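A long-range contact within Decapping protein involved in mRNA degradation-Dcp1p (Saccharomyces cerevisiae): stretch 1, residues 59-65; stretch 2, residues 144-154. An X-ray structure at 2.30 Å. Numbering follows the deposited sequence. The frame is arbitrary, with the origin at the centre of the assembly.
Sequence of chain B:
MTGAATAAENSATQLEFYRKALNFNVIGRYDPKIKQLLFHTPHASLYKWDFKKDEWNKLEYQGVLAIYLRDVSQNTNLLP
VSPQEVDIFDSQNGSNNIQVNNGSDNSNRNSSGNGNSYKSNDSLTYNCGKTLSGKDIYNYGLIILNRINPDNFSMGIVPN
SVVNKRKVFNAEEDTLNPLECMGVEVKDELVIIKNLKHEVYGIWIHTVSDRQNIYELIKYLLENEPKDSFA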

# COMPACT_ATOMS: atom_id res chain seq x y z
N LEU B 59 1.34 7.29 -1.77
CA LEU B 59 2.12 7.10 -2.99
C LEU B 59 1.90 5.67 -3.49
O LEU B 59 1.49 4.80 -2.72
CB LEU B 59 3.62 7.33 -2.73
CG LEU B 59 4.04 8.72 -2.25
CD1 LEU B 59 5.56 8.79 -2.23
CD2 LEU B 59 3.46 9.79 -3.17
N GLU B 60 2.18 5.44 -4.76
CA GLU B 60 1.97 4.12 -5.37
C GLU B 60 2.99 3.05 -5.02
O GLU B 60 3.44 2.32 -5.90
CB GLU B 60 1.88 4.25 -6.89
CG GLU B 60 0.77 5.17 -7.38
CD GLU B 60 0.41 4.95 -8.85
OE1 GLU B 60 1.33 4.94 -9.71
OE2 GLU B 60 -0.80 4.79 -9.15
N TYR B 61 3.37 2.94 -3.75
CA TYR B 61 4.34 1.92 -3.37
C TYR B 61 3.94 1.23 -2.08
O TYR B 61 3.67 1.89 -1.07
CB TYR B 61 5.74 2.52 -3.21
CG TYR B 61 6.26 3.20 -4.46
CD1 TYR B 61 6.13 4.58 -4.62
CD2 TYR B 61 6.86 2.47 -5.48
CE1 TYR B 61 6.58 5.22 -5.76
CE2 TYR B 61 7.32 3.10 -6.65
CZ TYR B 61 7.17 4.48 -6.77
OH TYR B 61 7.60 5.13 -7.90
N GLN B 62 3.90 -0.10 -2.14
CA GLN B 62 3.55 -0.95 -0.99
C GLN B 62 4.15 -2.31 -1.31
O GLN B 62 4.07 -2.77 -2.44
CB GLN B 62 2.04 -1.17 -0.84
CG GLN B 62 1.15 -0.00 -1.16
CD GLN B 62 1.24 0.42 -2.60
OE1 GLN B 62 1.41 -0.41 -3.50
NE2 GLN B 62 1.11 1.70 -2.84
N GLY B 63 4.70 -2.97 -0.30
CA GLY B 63 5.30 -4.27 -0.53
C GLY B 63 6.42 -4.54 0.44
O GLY B 63 6.39 -4.08 1.58
N VAL B 64 7.41 -5.30 -0.00
CA VAL B 64 8.54 -5.64 0.84
C VAL B 64 9.46 -4.43 1.02
O VAL B 64 9.85 -3.77 0.05
CB VAL B 64 9.36 -6.81 0.25
CG1 VAL B 64 10.50 -7.16 1.19
CG2 VAL B 64 8.46 -8.02 0.05
N LEU B 65 9.80 -4.15 2.28
CA LEU B 65 10.67 -3.03 2.62
C LEU B 65 11.98 -3.60 3.13
O LEU B 65 11.99 -4.44 4.02
CB LEU B 65 10.01 -2.16 3.70
CG LEU B 65 10.88 -1.15 4.47
CD1 LEU B 65 11.46 -0.10 3.54
CD2 LEU B 65 10.03 -0.48 5.53
N ILE B 144 11.55 -0.34 -1.34
CA ILE B 144 10.25 -0.96 -1.18
C ILE B 144 9.95 -1.59 -2.54
O ILE B 144 9.95 -0.91 -3.57
CB ILE B 144 9.16 0.05 -0.83
CG1 ILE B 144 9.41 0.62 0.57
CG2 ILE B 144 7.80 -0.64 -0.87
CD1 ILE B 144 8.46 1.74 0.95
N LEU B 145 9.72 -2.90 -2.54
CA LEU B 145 9.45 -3.62 -3.77
C LEU B 145 7.97 -3.98 -3.84
O LEU B 145 7.50 -4.81 -3.07
CB LEU B 145 10.28 -4.91 -3.81
CG LEU B 145 11.80 -4.78 -3.65
CD1 LEU B 145 12.37 -6.00 -2.97
CD2 LEU B 145 12.44 -4.58 -5.00
N ASN B 146 7.23 -3.34 -4.75
CA ASN B 146 5.80 -3.65 -4.87
C ASN B 146 5.57 -5.12 -5.16
O ASN B 146 6.28 -5.72 -5.96
CB ASN B 146 5.15 -2.81 -5.97
CG ASN B 146 4.91 -1.38 -5.54
OD1 ASN B 146 5.21 -1.01 -4.39
ND2 ASN B 146 4.38 -0.55 -6.43
N ARG B 147 4.58 -5.70 -4.47
CA ARG B 147 4.23 -7.11 -4.61
C ARG B 147 3.21 -7.35 -5.71
O ARG B 147 3.25 -8.37 -6.39
CB ARG B 147 3.63 -7.64 -3.31
CG ARG B 147 4.60 -7.93 -2.18
CD ARG B 147 3.82 -8.16 -0.89
NE ARG B 147 4.66 -8.67 0.19
CZ ARG B 147 5.08 -9.93 0.26
NH1 ARG B 147 4.73 -10.79 -0.68
NH2 ARG B 147 5.86 -10.31 1.27
N ILE B 148 2.29 -6.41 -5.87
CA ILE B 148 1.21 -6.53 -6.84
C ILE B 148 1.58 -6.06 -8.25
O ILE B 148 0.91 -6.42 -9.22
CB ILE B 148 -0.04 -5.79 -6.34
CG1 ILE B 148 -0.30 -6.16 -4.88
CG2 ILE B 148 -1.26 -6.16 -7.18
CD1 ILE B 148 -0.40 -7.67 -4.62
N ASN B 149 2.63 -5.24 -8.36
CA ASN B 149 3.11 -4.78 -9.66
C ASN B 149 4.62 -4.65 -9.55
O ASN B 149 5.18 -4.78 -8.46
CB ASN B 149 2.45 -3.46 -10.10
CG ASN B 149 2.66 -2.33 -9.11
OD1 ASN B 149 3.77 -2.10 -8.63
ND2 ASN B 149 1.58 -1.60 -8.83
N PRO B 150 5.31 -4.39 -10.67
CA PRO B 150 6.77 -4.26 -10.62
C PRO B 150 7.40 -2.92 -10.24
O PRO B 150 8.55 -2.66 -10.61
CB PRO B 150 7.18 -4.69 -12.02
CG PRO B 150 6.11 -4.08 -12.85
CD PRO B 150 4.84 -4.41 -12.07
N ASP B 151 6.69 -2.08 -9.50
CA ASP B 151 7.27 -0.79 -9.12
C ASP B 151 8.14 -0.86 -7.86
O ASP B 151 7.86 -1.61 -6.93
CB ASP B 151 6.16 0.25 -8.90
CG ASP B 151 5.38 0.55 -10.17
OD1 ASP B 151 5.84 0.15 -11.27
OD2 ASP B 151 4.30 1.19 -10.06
N ASN B 152 9.21 -0.06 -7.85
CA ASN B 152 10.11 0.02 -6.70
C ASN B 152 10.30 1.48 -6.27
O ASN B 152 10.26 2.39 -7.10
CB ASN B 152 11.51 -0.52 -7.02
CG ASN B 152 11.50 -1.96 -7.51
OD1 ASN B 152 10.81 -2.82 -6.96
ND2 ASN B 152 12.30 -2.24 -8.52
N PHE B 153 10.50 1.68 -4.97
CA PHE B 153 10.78 3.00 -4.42
C PHE B 153 12.15 2.88 -3.77
O PHE B 153 12.38 1.96 -2.97
CB PHE B 153 9.76 3.40 -3.34
CG PHE B 153 10.10 4.70 -2.65
CD1 PHE B 153 9.81 5.92 -3.24
CD2 PHE B 153 10.79 4.69 -1.43
CE1 PHE B 153 10.21 7.13 -2.64
CE2 PHE B 153 11.19 5.89 -0.82
CZ PHE B 153 10.90 7.11 -1.43
N SER B 154 13.06 3.79 -4.10
CA SER B 154 14.41 3.77 -3.54
C SER B 154 14.76 5.05 -2.82
O SER B 154 14.40 6.14 -3.26
CB SER B 154 15.46 3.55 -4.64
OG SER B 154 15.59 2.18 -4.94
O HOH W 1 2.27 1.06 -8.11
O HOH W 2 1.98 -3.79 -4.48

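A pair of backbone hydrogen bonds links the two strands, and one of them is the shortest between the stretches. L145 N donates to V64 O at 2.7 Å, and V64 N donates to L145 O at 3.1 Å. The first is short and nearly straight; the second is more bent. Together they make V64 and L145 a hydrogen-bonded antiparallel pair. L65 and I144 follow as a non-hydrogen-bonded pair, their CA atoms 4.3 Å apart.

Beyond this ladder, the side chain of N146 takes over the bonding. Its carboxamide reads the backbone of stretch 1 as a peptide group would. N146 OD1 accepts from Q62 N at 2.8 Å, and N146 ND2 donates to E60 O at 3.1 Å. One side chain thus satisfies two backbone groups near the corner at E60. N149 helps to hold it in place: N146 ND2 also donates to N149 OD1 at 2.8 Å. The same N149 OD1 accepts from D151 N at 3.0 Å, which ties the loop together.

Two waters extend the network. Water 1 donates to E60 O and to D151 OD2, and accepts from N149 ND2, each at 2.8 Å. Water 2 donates to Q62 O at 3.1 Å and accepts from I148 N at 3.0 Å.

G63 lies where the chain turns a second corner. Its backbone angles suit glycine, because a CB would be jammed against the preceding carbonyl oxygen. That CB would also clash with L145 O and N146 CA. Without it, the backbones come close, and G63 CA makes a CA-H...O contact with L145 O at 3.4 Å. N146 CA makes another with Q62 O at 3.1 Å.

Packing continues on both faces of the sheet. V64 and L145 share one face, with V64 CB 4.5 Å from L145 CD1. V64 CG2 also lies over a face of the R147 guanidinium, 3.7 Å from R147 NH2. L65 and I144 share the other face, where L65 CD1 meets I144 CG1 at 3.7 Å.

Y61 has the largest area covered by the opposing stretch. F153 CB sits over one face of its ring, 3.8 Å from the ring centroid, in a CH-pi contact. The two aromatic rings meet obliquely, with centroids 5.6 Å apart. Y61 CE2 also approaches N152 O at 3.1 Å and D151 CB at 3.8 Å. F153 is held beside I144 by backbone bonds in both directions: I144 N to F153 O at 2.9 Å, and F153 N to I144 O at 3.0 Å.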